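Local coordinates for SAS-6 (Leishmania major, PDB 4CKM), which probably builds the hub of the centriole and basal-body cartwheel, its N-terminal head domain, the part described here, pairing with other heads, at residues 38-43 and 118-123; 50-55 and 139-144; 64-69 and 78-83. All blocks are in the same frame, centred on the assembly; numbering follows the deposited sequence.

Contact 1. Residues 38-43 and 118-123; sequences QTLLET and FPRYLV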
loop_
_atom_site.group_PDB
_atom_site.type_symbol
_atom_site.label_atom_id
_atom_site.label_comp_id
_atom_site.label_asym_id
_atom_site.label_seq_id
_atom_site.Cartn_x
_atom_site.Cartn_y
_atom_site.Cartn_z
ATOM N N GLN A 38 -2.698 -29.698 -5.763
ATOM C CA GLN A 38 -1.574 -29.774 -4.832
ATOM C C GLN A 38 -1.459 -28.697 -3.738
ATOM O O GLN A 38 -1.640 -27.503 -3.963
ATOM C CB GLN A 38 -0.257 -29.901 -5.584
ATOM C CG GLN A 38 0.021 -28.819 -6.596
ATOM C CD GLN A 38 1.469 -28.834 -7.031
ATOM O OE1 GLN A 38 1.894 -28.027 -7.855
ATOM N NE2 GLN A 38 2.241 -29.746 -6.464
ATOM N N THR A 39 -1.147 -29.172 -2.537
ATOM C CA THR A 39 -0.877 -28.315 -1.402
ATOM C C THR A 39 0.529 -27.758 -1.519
ATOM O O THR A 39 1.483 -28.513 -1.595
ATOM C CB THR A 39 -1.045 -29.089 -0.102
ATOM O OG1 THR A 39 -2.399 -29.547 -0.020
ATOM C CG2 THR A 39 -0.762 -28.201 1.084
ATOM N N LEU A 40 0.645 -26.435 -1.579
ATOM C CA LEU A 40 1.945 -25.792 -1.744
ATOM C C LEU A 40 2.512 -25.336 -0.400
ATOM O O LEU A 40 3.677 -25.030 -0.317
ATOM C CB LEU A 40 1.844 -24.584 -2.666
ATOM C CG LEU A 40 1.342 -24.808 -4.091
ATOM C CD1 LEU A 40 1.278 -23.478 -4.829
ATOM C CD2 LEU A 40 2.240 -25.767 -4.843
ATOM N N LEU A 41 1.680 -25.260 0.632
ATOM C CA LEU A 41 2.109 -24.765 1.916
ATOM C C LEU A 41 1.098 -25.091 2.945
ATOM O O LEU A 41 -0.084 -24.845 2.756
ATOM C CB LEU A 41 2.297 -23.254 1.915
ATOM C CG LEU A 41 2.935 -22.741 3.218
ATOM C CD1 LEU A 41 4.408 -23.109 3.281
ATOM C CD2 LEU A 41 2.772 -21.237 3.363
ATOM N N GLU A 42 1.587 -25.647 4.047
ATOM C CA GLU A 42 0.795 -25.916 5.215
ATOM C C GLU A 42 1.752 -25.686 6.381
ATOM O O GLU A 42 2.697 -26.441 6.567
ATOM C CB GLU A 42 0.302 -27.356 5.169
ATOM C CG GLU A 42 -0.565 -27.740 6.355
ATOM C CD GLU A 42 -1.399 -28.989 6.107
ATOM O OE1 GLU A 42 -1.151 -29.718 5.119
ATOM O OE2 GLU A 42 -2.324 -29.238 6.905
ATOM N N THR A 43 1.554 -24.614 7.132
ATOM C CA THR A 43 2.533 -24.234 8.131
ATOM C C THR A 43 1.904 -23.342 9.167
ATOM O O THR A 43 0.683 -23.125 9.152
ATOM C CB THR A 43 3.771 -23.567 7.479
ATOM O OG1 THR A 43 4.820 -23.465 8.434
ATOM C CG2 THR A 43 3.478 -22.175 6.937
ATOM N N PHE A 118 1.408 -16.615 -9.205
ATOM C CA PHE A 118 0.871 -15.916 -8.048
ATOM C C PHE A 118 0.965 -16.693 -6.717
ATOM O O PHE A 118 1.468 -16.160 -5.733
ATOM C CB PHE A 118 -0.555 -15.433 -8.276
ATOM C CG PHE A 118 -1.178 -14.900 -7.043
ATOM C CD1 PHE A 118 -0.743 -13.695 -6.513
ATOM C CD2 PHE A 118 -2.117 -15.644 -6.343
ATOM C CE1 PHE A 118 -1.273 -13.206 -5.330
ATOM C CE2 PHE A 118 -2.669 -15.156 -5.159
ATOM C CZ PHE A 118 -2.248 -13.934 -4.658
ATOM N N PRO A 119 0.460 -17.934 -6.676
ATOM C CA PRO A 119 0.554 -18.694 -5.436
ATOM C C PRO A 119 1.977 -19.045 -5.055
ATOM O O PRO A 119 2.279 -19.114 -3.880
ATOM C CB PRO A 119 -0.265 -19.959 -5.722
ATOM C CG PRO A 119 -0.264 -20.085 -7.206
ATOM C CD PRO A 119 -0.255 -18.680 -7.727
ATOM N N ARG A 120 2.853 -19.237 -6.022
ATOM C CA ARG A 120 4.265 -19.474 -5.703
ATOM C C ARG A 120 4.924 -18.284 -4.990
ATOM O O ARG A 120 5.684 -18.451 -4.030
ATOM C CB ARG A 120 5.049 -19.806 -6.967
ATOM C CG ARG A 120 5.056 -21.285 -7.328
ATOM C CD ARG A 120 4.065 -21.667 -8.412
ATOM N NE ARG A 120 3.801 -23.111 -8.409
ATOM C CZ ARG A 120 2.668 -23.686 -8.821
ATOM N NH1 ARG A 120 1.659 -22.957 -9.300
ATOM N NH2 ARG A 120 2.535 -25.005 -8.746
ATOM N N TYR A 121 4.632 -17.092 -5.481
ATOM C CA TYR A 121 5.146 -15.861 -4.916
ATOM C C TYR A 121 4.634 -15.709 -3.496
ATOM O O TYR A 121 5.372 -15.396 -2.570
ATOM C CB TYR A 121 4.739 -14.681 -5.823
ATOM C CG TYR A 121 4.489 -13.333 -5.157
ATOM C CD1 TYR A 121 5.518 -12.653 -4.499
ATOM C CD2 TYR A 121 3.223 -12.704 -5.236
ATOM C CE1 TYR A 121 5.294 -11.407 -3.916
ATOM C CE2 TYR A 121 2.990 -11.469 -4.647
ATOM C CZ TYR A 121 4.032 -10.823 -3.998
ATOM O OH TYR A 121 3.848 -9.601 -3.420
ATOM N N LEU A 122 3.360 -15.979 -3.318
ATOM C CA LEU A 122 2.746 -15.810 -2.034
ATOM C C LEU A 122 3.380 -16.779 -1.052
ATOM O O LEU A 122 3.734 -16.412 0.070
ATOM C CB LEU A 122 1.259 -16.087 -2.155
ATOM C CG LEU A 122 0.397 -15.697 -0.972
ATOM C CD1 LEU A 122 0.465 -14.192 -0.735
ATOM C CD2 LEU A 122 -1.018 -16.150 -1.253
ATOM N N VAL A 123 3.529 -18.019 -1.493
ATOM C CA VAL A 123 4.127 -19.059 -0.667
ATOM C C VAL A 123 5.585 -18.734 -0.258
ATOM O O VAL A 123 5.979 -18.973 0.876
ATOM C CB VAL A 123 4.002 -20.430 -1.369
ATOM C CG1 VAL A 123 4.922 -21.481 -0.773
ATOM C CG2 VAL A 123 2.556 -20.903 -1.288
HETATM O O HOH W 1 -0.024 -25.905 -8.382
#
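Leu40, Leu41 and Val123 form the tight half of this contact, where the strand that opens the head domain passes helix 117-130. Val123 turns both methyls to the strand: CG2 lies 4.0 Å from Leu41 CB and equally near Leu40 CB, while CG1 rests 3.8 Å from the carbonyl O of Leu40. That one valine meets two consecutive residues is consistent with the classic beta bulge here, in which Leu40 and Leu41 both face Val65 of the neighbouring strand. One helical turn earlier Pro119 presents its CB to Leu40 CD1 at 3.9 Å. Leu40 CG stands anti to its carbonyl carbon (chi1 -59°), beside the backbone N, and from there the two methyls divide their work: CD1 goes to the proline and also lies over the centre of one face of the Arg120 guanidinium, whereas CD2 comes near Arg120 NH2. The other half is looser and polar. Gln38 OE1 sits at the guanidinium edge, 3.2 Å from Arg120 NH2, but the angle is too poor for a hydrogen bond, and amide and guanidinium planes are turned 49° apart. A water joins them instead, donating to Gln38 OE1 (2.9 Å) and accepting from Arg120 NH2 (2.7 Å). NH1 is hydrogen-bonded to the carbonyl O of His116, just before the helix. Strand and helix axes run only 24° from parallel, with no direct hydrogen bond between the segments, so shape and apolar contact probably set how the two lie, while the polar Gln38-Arg120 pair is matched through a water.

Contact 2. Residues 50-55 and 139-144; sequences KMPPHE and SFVLNS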
loop_
_atom_site.group_PDB
_atom_site.type_symbol
_atom_site.label_atom_id
_atom_site.label_comp_id
_atom_site.label_asym_id
_atom_site.label_seq_id
_atom_site.Cartn_x
_atom_site.Cartn_y
_atom_site.Cartn_z
ATOM N N LYS A 50 -6.549 -8.545 14.959
ATOM C CA LYS A 50 -7.422 -7.650 15.694
ATOM C C LYS A 50 -8.782 -7.503 15.047
ATOM O O LYS A 50 -8.900 -7.608 13.821
ATOM C CB LYS A 50 -6.766 -6.289 15.880
ATOM C CG LYS A 50 -6.726 -5.415 14.664
ATOM C CD LYS A 50 -6.029 -4.113 14.990
ATOM C CE LYS A 50 -5.879 -3.257 13.745
ATOM N NZ LYS A 50 -4.520 -2.661 13.632
ATOM N N MET A 51 -9.813 -7.354 15.885
ATOM C CA MET A 51 -11.106 -6.845 15.428
ATOM C C MET A 51 -11.258 -5.444 15.977
ATOM O O MET A 51 -11.498 -5.265 17.173
ATOM C CB MET A 51 -12.300 -7.682 15.879
ATOM C CG MET A 51 -13.601 -7.096 15.288
ATOM S SD MET A 51 -15.212 -7.718 15.827
ATOM C CE MET A 51 -15.151 -7.601 17.620
ATOM N N PRO A 52 -11.118 -4.435 15.116
ATOM C CA PRO A 52 -11.282 -3.091 15.646
ATOM C C PRO A 52 -12.665 -2.935 16.273
ATOM O O PRO A 52 -13.616 -3.574 15.826
ATOM C CB PRO A 52 -11.122 -2.190 14.419
ATOM C CG PRO A 52 -10.391 -3.041 13.422
ATOM C CD PRO A 52 -10.923 -4.426 13.661
ATOM N N PRO A 53 -12.769 -2.115 17.331
ATOM C CA PRO A 53 -11.708 -1.245 17.838
ATOM C C PRO A 53 -10.745 -1.916 18.851
ATOM O O PRO A 53 -9.860 -1.261 19.371
ATOM C CB PRO A 53 -12.506 -0.119 18.496
ATOM C CG PRO A 53 -13.769 -0.784 18.970
ATOM C CD PRO A 53 -13.958 -2.067 18.201
ATOM N N HIS A 54 -10.884 -3.213 19.103
ATOM C CA HIS A 54 -9.973 -3.903 20.039
ATOM C C HIS A 54 -8.492 -3.822 19.633
ATOM O O HIS A 54 -8.162 -3.706 18.458
ATOM C CB HIS A 54 -10.341 -5.358 20.153
ATOM C CG HIS A 54 -11.722 -5.590 20.651
ATOM N ND1 HIS A 54 -11.998 -5.831 21.977
ATOM C CD2 HIS A 54 -12.911 -5.629 20.008
ATOM C CE1 HIS A 54 -13.294 -6.021 22.132
ATOM N NE2 HIS A 54 -13.870 -5.907 20.951
ATOM N N GLU A 55 -7.599 -3.899 20.612
ATOM C CA GLU A 55 -6.176 -3.820 20.323
ATOM C C GLU A 55 -5.711 -5.212 19.894
ATOM O O GLU A 55 -6.394 -6.194 20.151
ATOM C CB GLU A 55 -5.394 -3.276 21.526
ATOM C CG GLU A 55 -5.826 -1.867 21.932
ATOM C CD GLU A 55 -4.894 -1.184 22.933
ATOM O OE1 GLU A 55 -3.929 -1.809 23.452
ATOM O OE2 GLU A 55 -5.136 0.002 23.212
ATOM N N SER A 139 -0.395 -9.329 9.312
ATOM C CA SER A 139 -1.472 -8.738 10.073
ATOM C C SER A 139 -2.773 -9.296 9.523
ATOM O O SER A 139 -2.869 -9.548 8.323
ATOM C CB SER A 139 -1.448 -7.233 9.904
ATOM O OG SER A 139 -2.540 -6.677 10.599
ATOM N N PHE A 140 -3.744 -9.544 10.391
ATOM C CA PHE A 140 -5.067 -9.975 9.963
ATOM C C PHE A 140 -6.113 -9.178 10.709
ATOM O O PHE A 140 -6.261 -9.323 11.912
ATOM C CB PHE A 140 -5.276 -11.457 10.185
ATOM C CG PHE A 140 -6.501 -12.011 9.509
ATOM C CD1 PHE A 140 -6.619 -11.993 8.120
ATOM C CD2 PHE A 140 -7.519 -12.561 10.245
ATOM C CE1 PHE A 140 -7.726 -12.522 7.485
ATOM C CE2 PHE A 140 -8.648 -13.075 9.614
ATOM C CZ PHE A 140 -8.748 -13.055 8.234
ATOM N N VAL A 141 -6.812 -8.306 9.986
ATOM C CA VAL A 141 -7.798 -7.418 10.581
ATOM C C VAL A 141 -9.199 -7.853 10.217
ATOM O O VAL A 141 -9.559 -7.875 9.052
ATOM C CB VAL A 141 -7.617 -6.001 10.058
ATOM C CG1 VAL A 141 -8.611 -5.071 10.734
ATOM C CG2 VAL A 141 -6.169 -5.532 10.270
ATOM N N LEU A 142 -9.974 -8.212 11.221
ATOM C CA LEU A 142 -11.351 -8.612 11.041
ATOM C C LEU A 142 -12.261 -7.383 10.923
ATOM O O LEU A 142 -11.937 -6.319 11.433
ATOM C CB LEU A 142 -11.800 -9.457 12.222
ATOM C CG LEU A 142 -10.987 -10.702 12.616
ATOM C CD1 LEU A 142 -11.525 -11.281 13.908
ATOM C CD2 LEU A 142 -11.058 -11.775 11.564
ATOM N N ASN A 143 -13.393 -7.535 10.237
ATOM C CA ASN A 143 -14.410 -6.477 10.196
ATOM C C ASN A 143 -15.318 -6.512 11.438
ATOM O O ASN A 143 -15.154 -7.374 12.282
ATOM C CB ASN A 143 -15.220 -6.571 8.883
ATOM C CG ASN A 143 -16.208 -7.740 8.849
ATOM O OD1 ASN A 143 -16.007 -8.817 9.425
ATOM N ND2 ASN A 143 -17.278 -7.532 8.118
ATOM N N SER A 144 -16.255 -5.570 11.558
ATOM C CA SER A 144 -17.307 -5.575 12.631
ATOM C C SER A 144 -16.978 -4.598 13.757
ATOM O O SER A 144 -16.381 -3.545 13.515
ATOM C CB SER A 144 -17.557 -6.990 13.212
ATOM O OG SER A 144 -18.620 -7.019 14.148
#
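Met51 CG stands anti to the backbone N (chi1 -177°), and chi2 is likewise extended (-171°), a course that brings CG and SD against the residues that follow strand 136-142: CG comes to 3.4 Å from the carbonyl O of Asn143, and SD to 3.6 Å from Ser144 CB. Leu142 CG takes the other course, anti to its carbonyl carbon and beside the backbone N, which puts it 3.9 Å from Lys50 O; Leu142 CB lies 4.1 Å from Met51 CB. The backbones meet just before these side chains. Lys50 N donates to Phe140 O at 3.2 Å, and Leu142 N returns a bond of 2.9 Å to Lys50 O. Lys50 O also receives a CA-H...O contact from Val141. This two-bond pattern astride Val141 is a parallel beta bridge with Lys50. It joins the first strand of the sheet, 39-50, to strand 136-142 at the other end of the strand order, as the end strands of the SAS-6 head-domain sheet, a fold shared with XRCC4, come to pair. On the face that carries Lys50 and Val141, the two side chains run side by side and point the same way, the lysine's aliphatic CE alongside Val141 CG2. Beyond the bridge Pro52, which has no N-H to continue the ladder, sets its ring across Val141 at about a right angle and lays CD 3.8 Å from Val141 CG1; the same CD touches the carbonyl O of Leu142 at 3.1 Å. The peptide bond that follows Pro52 is cis. Phe140 turns away from the loop and meets Phe93 edge-to-face, while Ser150 packs against Met51, Leu142 and Ser144.

Contact 3. Residues 64-69 and 78-83; sequences YVRTGR and VVLVRL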
loop_
_atom_site.group_PDB
_atom_site.type_symbol
_atom_site.label_atom_id
_atom_site.label_comp_id
_atom_site.label_asym_id
_atom_site.label_seq_id
_atom_site.Cartn_x
_atom_site.Cartn_y
_atom_site.Cartn_z
ATOM N N TYR A 64 -2.460 -22.111 4.907
ATOM C CA TYR A 64 -2.600 -23.223 3.982
ATOM C C TYR A 64 -2.886 -22.682 2.586
ATOM O O TYR A 64 -3.808 -21.899 2.383
ATOM C CB TYR A 64 -3.744 -24.109 4.489
ATOM C CG TYR A 64 -4.107 -25.331 3.663
ATOM C CD1 TYR A 64 -3.402 -26.530 3.800
ATOM C CD2 TYR A 64 -5.189 -25.310 2.794
ATOM C CE1 TYR A 64 -3.750 -27.654 3.071
ATOM C CE2 TYR A 64 -5.547 -26.431 2.063
ATOM C CZ TYR A 64 -4.826 -27.592 2.206
ATOM O OH TYR A 64 -5.178 -28.686 1.479
ATOM N N VAL A 65 -2.061 -23.057 1.628
ATOM C CA VAL A 65 -2.236 -22.617 0.260
ATOM C C VAL A 65 -2.308 -23.863 -0.613
ATOM O O VAL A 65 -1.408 -24.710 -0.571
ATOM C CB VAL A 65 -1.078 -21.702 -0.219
ATOM C CG1 VAL A 65 -1.270 -21.304 -1.673
ATOM C CG2 VAL A 65 -0.957 -20.458 0.641
ATOM N N ARG A 66 -3.381 -23.965 -1.394
ATOM C CA ARG A 66 -3.603 -25.103 -2.297
ATOM C C ARG A 66 -4.090 -24.630 -3.671
ATOM O O ARG A 66 -4.872 -23.678 -3.761
ATOM C CB ARG A 66 -4.642 -26.054 -1.696
ATOM C CG ARG A 66 -4.853 -27.340 -2.485
ATOM C CD ARG A 66 -5.866 -28.257 -1.802
ATOM N NE ARG A 66 -7.245 -27.756 -1.890
ATOM C CZ ARG A 66 -8.237 -28.037 -1.030
ATOM N NH1 ARG A 66 -8.037 -28.814 0.036
ATOM N NH2 ARG A 66 -9.448 -27.522 -1.226
ATOM N N THR A 67 -3.593 -25.276 -4.726
ATOM C CA THR A 67 -4.103 -25.087 -6.084
ATOM C C THR A 67 -4.967 -26.272 -6.450
ATOM O O THR A 67 -4.656 -27.398 -6.081
ATOM C CB THR A 67 -2.983 -25.008 -7.137
ATOM O OG1 THR A 67 -2.250 -26.239 -7.158
ATOM C CG2 THR A 67 -2.034 -23.860 -6.827
ATOM N N GLY A 68 -6.048 -26.013 -7.179
ATOM C CA GLY A 68 -6.906 -27.081 -7.692
ATOM C C GLY A 68 -7.832 -26.612 -8.803
ATOM O O GLY A 68 -7.472 -25.748 -9.619
ATOM N N ARG A 69 -9.038 -27.178 -8.805
ATOM C CA ARG A 69 -10.055 -26.927 -9.821
ATOM C C ARG A 69 -11.344 -26.619 -9.149
ATOM O O ARG A 69 -11.620 -27.125 -8.096
ATOM C CB ARG A 69 -10.295 -28.159 -10.666
ATOM C CG ARG A 69 -9.106 -28.605 -11.479
ATOM C CD ARG A 69 -8.803 -27.614 -12.578
ATOM N NE ARG A 69 -7.859 -28.194 -13.521
ATOM C CZ ARG A 69 -7.825 -27.941 -14.825
ATOM N NH1 ARG A 69 -8.695 -27.117 -15.411
ATOM N NH2 ARG A 69 -6.911 -28.540 -15.554
ATOM N N VAL A 78 -8.134 -22.882 -9.554
ATOM C CA VAL A 78 -8.292 -22.049 -8.355
ATOM C C VAL A 78 -7.047 -22.046 -7.477
ATOM O O VAL A 78 -6.247 -22.996 -7.464
ATOM C CB VAL A 78 -9.454 -22.523 -7.443
ATOM C CG1 VAL A 78 -10.744 -22.594 -8.211
ATOM C CG2 VAL A 78 -9.184 -23.890 -6.849
ATOM N N VAL A 79 -6.930 -20.986 -6.696
ATOM C CA VAL A 79 -5.945 -20.896 -5.643
ATOM C C VAL A 79 -6.698 -20.688 -4.357
ATOM O O VAL A 79 -7.510 -19.760 -4.248
ATOM C CB VAL A 79 -5.012 -19.702 -5.877
ATOM C CG1 VAL A 79 -4.108 -19.489 -4.682
ATOM C CG2 VAL A 79 -4.188 -19.930 -7.128
ATOM N N LEU A 80 -6.437 -21.553 -3.387
ATOM C CA LEU A 80 -7.058 -21.453 -2.080
ATOM C C LEU A 80 -5.988 -21.039 -1.054
ATOM O O LEU A 80 -4.909 -21.643 -0.979
ATOM C CB LEU A 80 -7.682 -22.785 -1.696
ATOM C CG LEU A 80 -8.233 -22.811 -0.271
ATOM C CD1 LEU A 80 -9.535 -22.034 -0.166
ATOM C CD2 LEU A 80 -8.435 -24.241 0.201
ATOM N N VAL A 81 -6.318 -20.014 -0.275
ATOM C CA VAL A 81 -5.506 -19.527 0.831
ATOM C C VAL A 81 -6.404 -19.567 2.064
ATOM O O VAL A 81 -7.414 -18.847 2.140
ATOM C CB VAL A 81 -5.039 -18.066 0.609
ATOM C CG1 VAL A 81 -4.275 -17.527 1.814
ATOM C CG2 VAL A 81 -4.157 -17.964 -0.614
ATOM N N ARG A 82 -6.009 -20.391 3.030
ATOM C CA ARG A 82 -6.752 -20.594 4.244
ATOM C C ARG A 82 -5.925 -20.220 5.490
ATOM O O ARG A 82 -4.734 -20.532 5.609
ATOM C CB ARG A 82 -7.145 -22.053 4.317
ATOM C CG ARG A 82 -7.897 -22.450 5.565
ATOM C CD ARG A 82 -8.012 -23.968 5.640
ATOM N NE ARG A 82 -9.037 -24.456 4.724
ATOM C CZ ARG A 82 -8.994 -25.611 4.062
ATOM N NH1 ARG A 82 -7.959 -26.441 4.179
ATOM N NH2 ARG A 82 -10.005 -25.927 3.261
ATOM N N LEU A 83 -6.601 -19.591 6.431
ATOM C CA LEU A 83 -6.021 -19.200 7.682
ATOM C C LEU A 83 -6.827 -19.861 8.791
ATOM O O LEU A 83 -8.060 -19.748 8.818
ATOM C CB LEU A 83 -6.144 -17.698 7.789
ATOM C CG LEU A 83 -5.054 -16.952 8.518
ATOM C CD1 LEU A 83 -3.703 -17.257 7.905
ATOM C CD2 LEU A 83 -5.374 -15.460 8.450
#
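Val78 and Gly68 make the pair of this contact nearest the turn of an antiparallel beta hairpin, built from strands 57-70 and 76-85 of the SAS-6 head-domain sheet. They form a hydrogen-bonded pair, Gly68 N to Val78 O and Val78 N to Gly68 O, although in the second bond the donor stands 52° above the carbonyl plane. Val78 CG2, placed between its backbone N and carbonyl carbon (chi1 -55° leaves CG1 beside the N), touches Gly68 C at 3.6 Å, a valine methyl lying on glycine backbone. Val79 pairs with Thr67 without hydrogen bonds and turns to the other face, where it packs on Pro119 of helix 117-130. Leu80 returns to the face of Val78 and bonds twice with Arg66; Leu80 N to Arg66 O is 2.7 Å. Its CD2 is shared by three flat groups: it lies over a face of the Arg66 guanidinium (3.7 Å from NH2), over a face of the Arg82 guanidinium, and at the edge of the Tyr64 ring, 4.1 Å from CE2. Val81, on the helix-covered face, meets Val65 CG2 to CG2 at 4.2 Å, and Leu122 lies against it from the helix. Arg82 closes the series opposite Tyr64, the backbone pair held by two hydrogen bonds. Both side chains run side by side in the same direction, ring and guanidinium planes only 13° apart, and Glu94 forms a salt bridge with Arg82 NE. Arg66 and Arg82 bring like charges near each other, which the acid probably eases. At the ring's far end Arg66 NH1 donates to Tyr64 OH at 3.2 Å, while Arg82 NH1 approaches Tyr64 CE2 obliquely, also at 3.2 Å.

Overall arrangement
Contacts 1 and 3 are neighbours, their centres about 8 Å apart, and share one partly buried layer: strand 39-50 bonds to strand 57-70 through Leu40, Leu41 and Val65, and the helix of contact 1 also packs on contact 3. Contact 2 lies across the chain's centre, about 25 Å from contact 1 between centres: a surface contact, yet at the far end of the same first strand. Phe140 touches Leu83, linking it to contact 3. Contact 1 is apolar packing with a bridging water at its polar end, contact 2 a parallel bridge giving way to loop packing, and contact 3 a hydrogen-bonded ladder with one face largely apolar against the helix, the other mixing arginines with Tyr64 and Leu80.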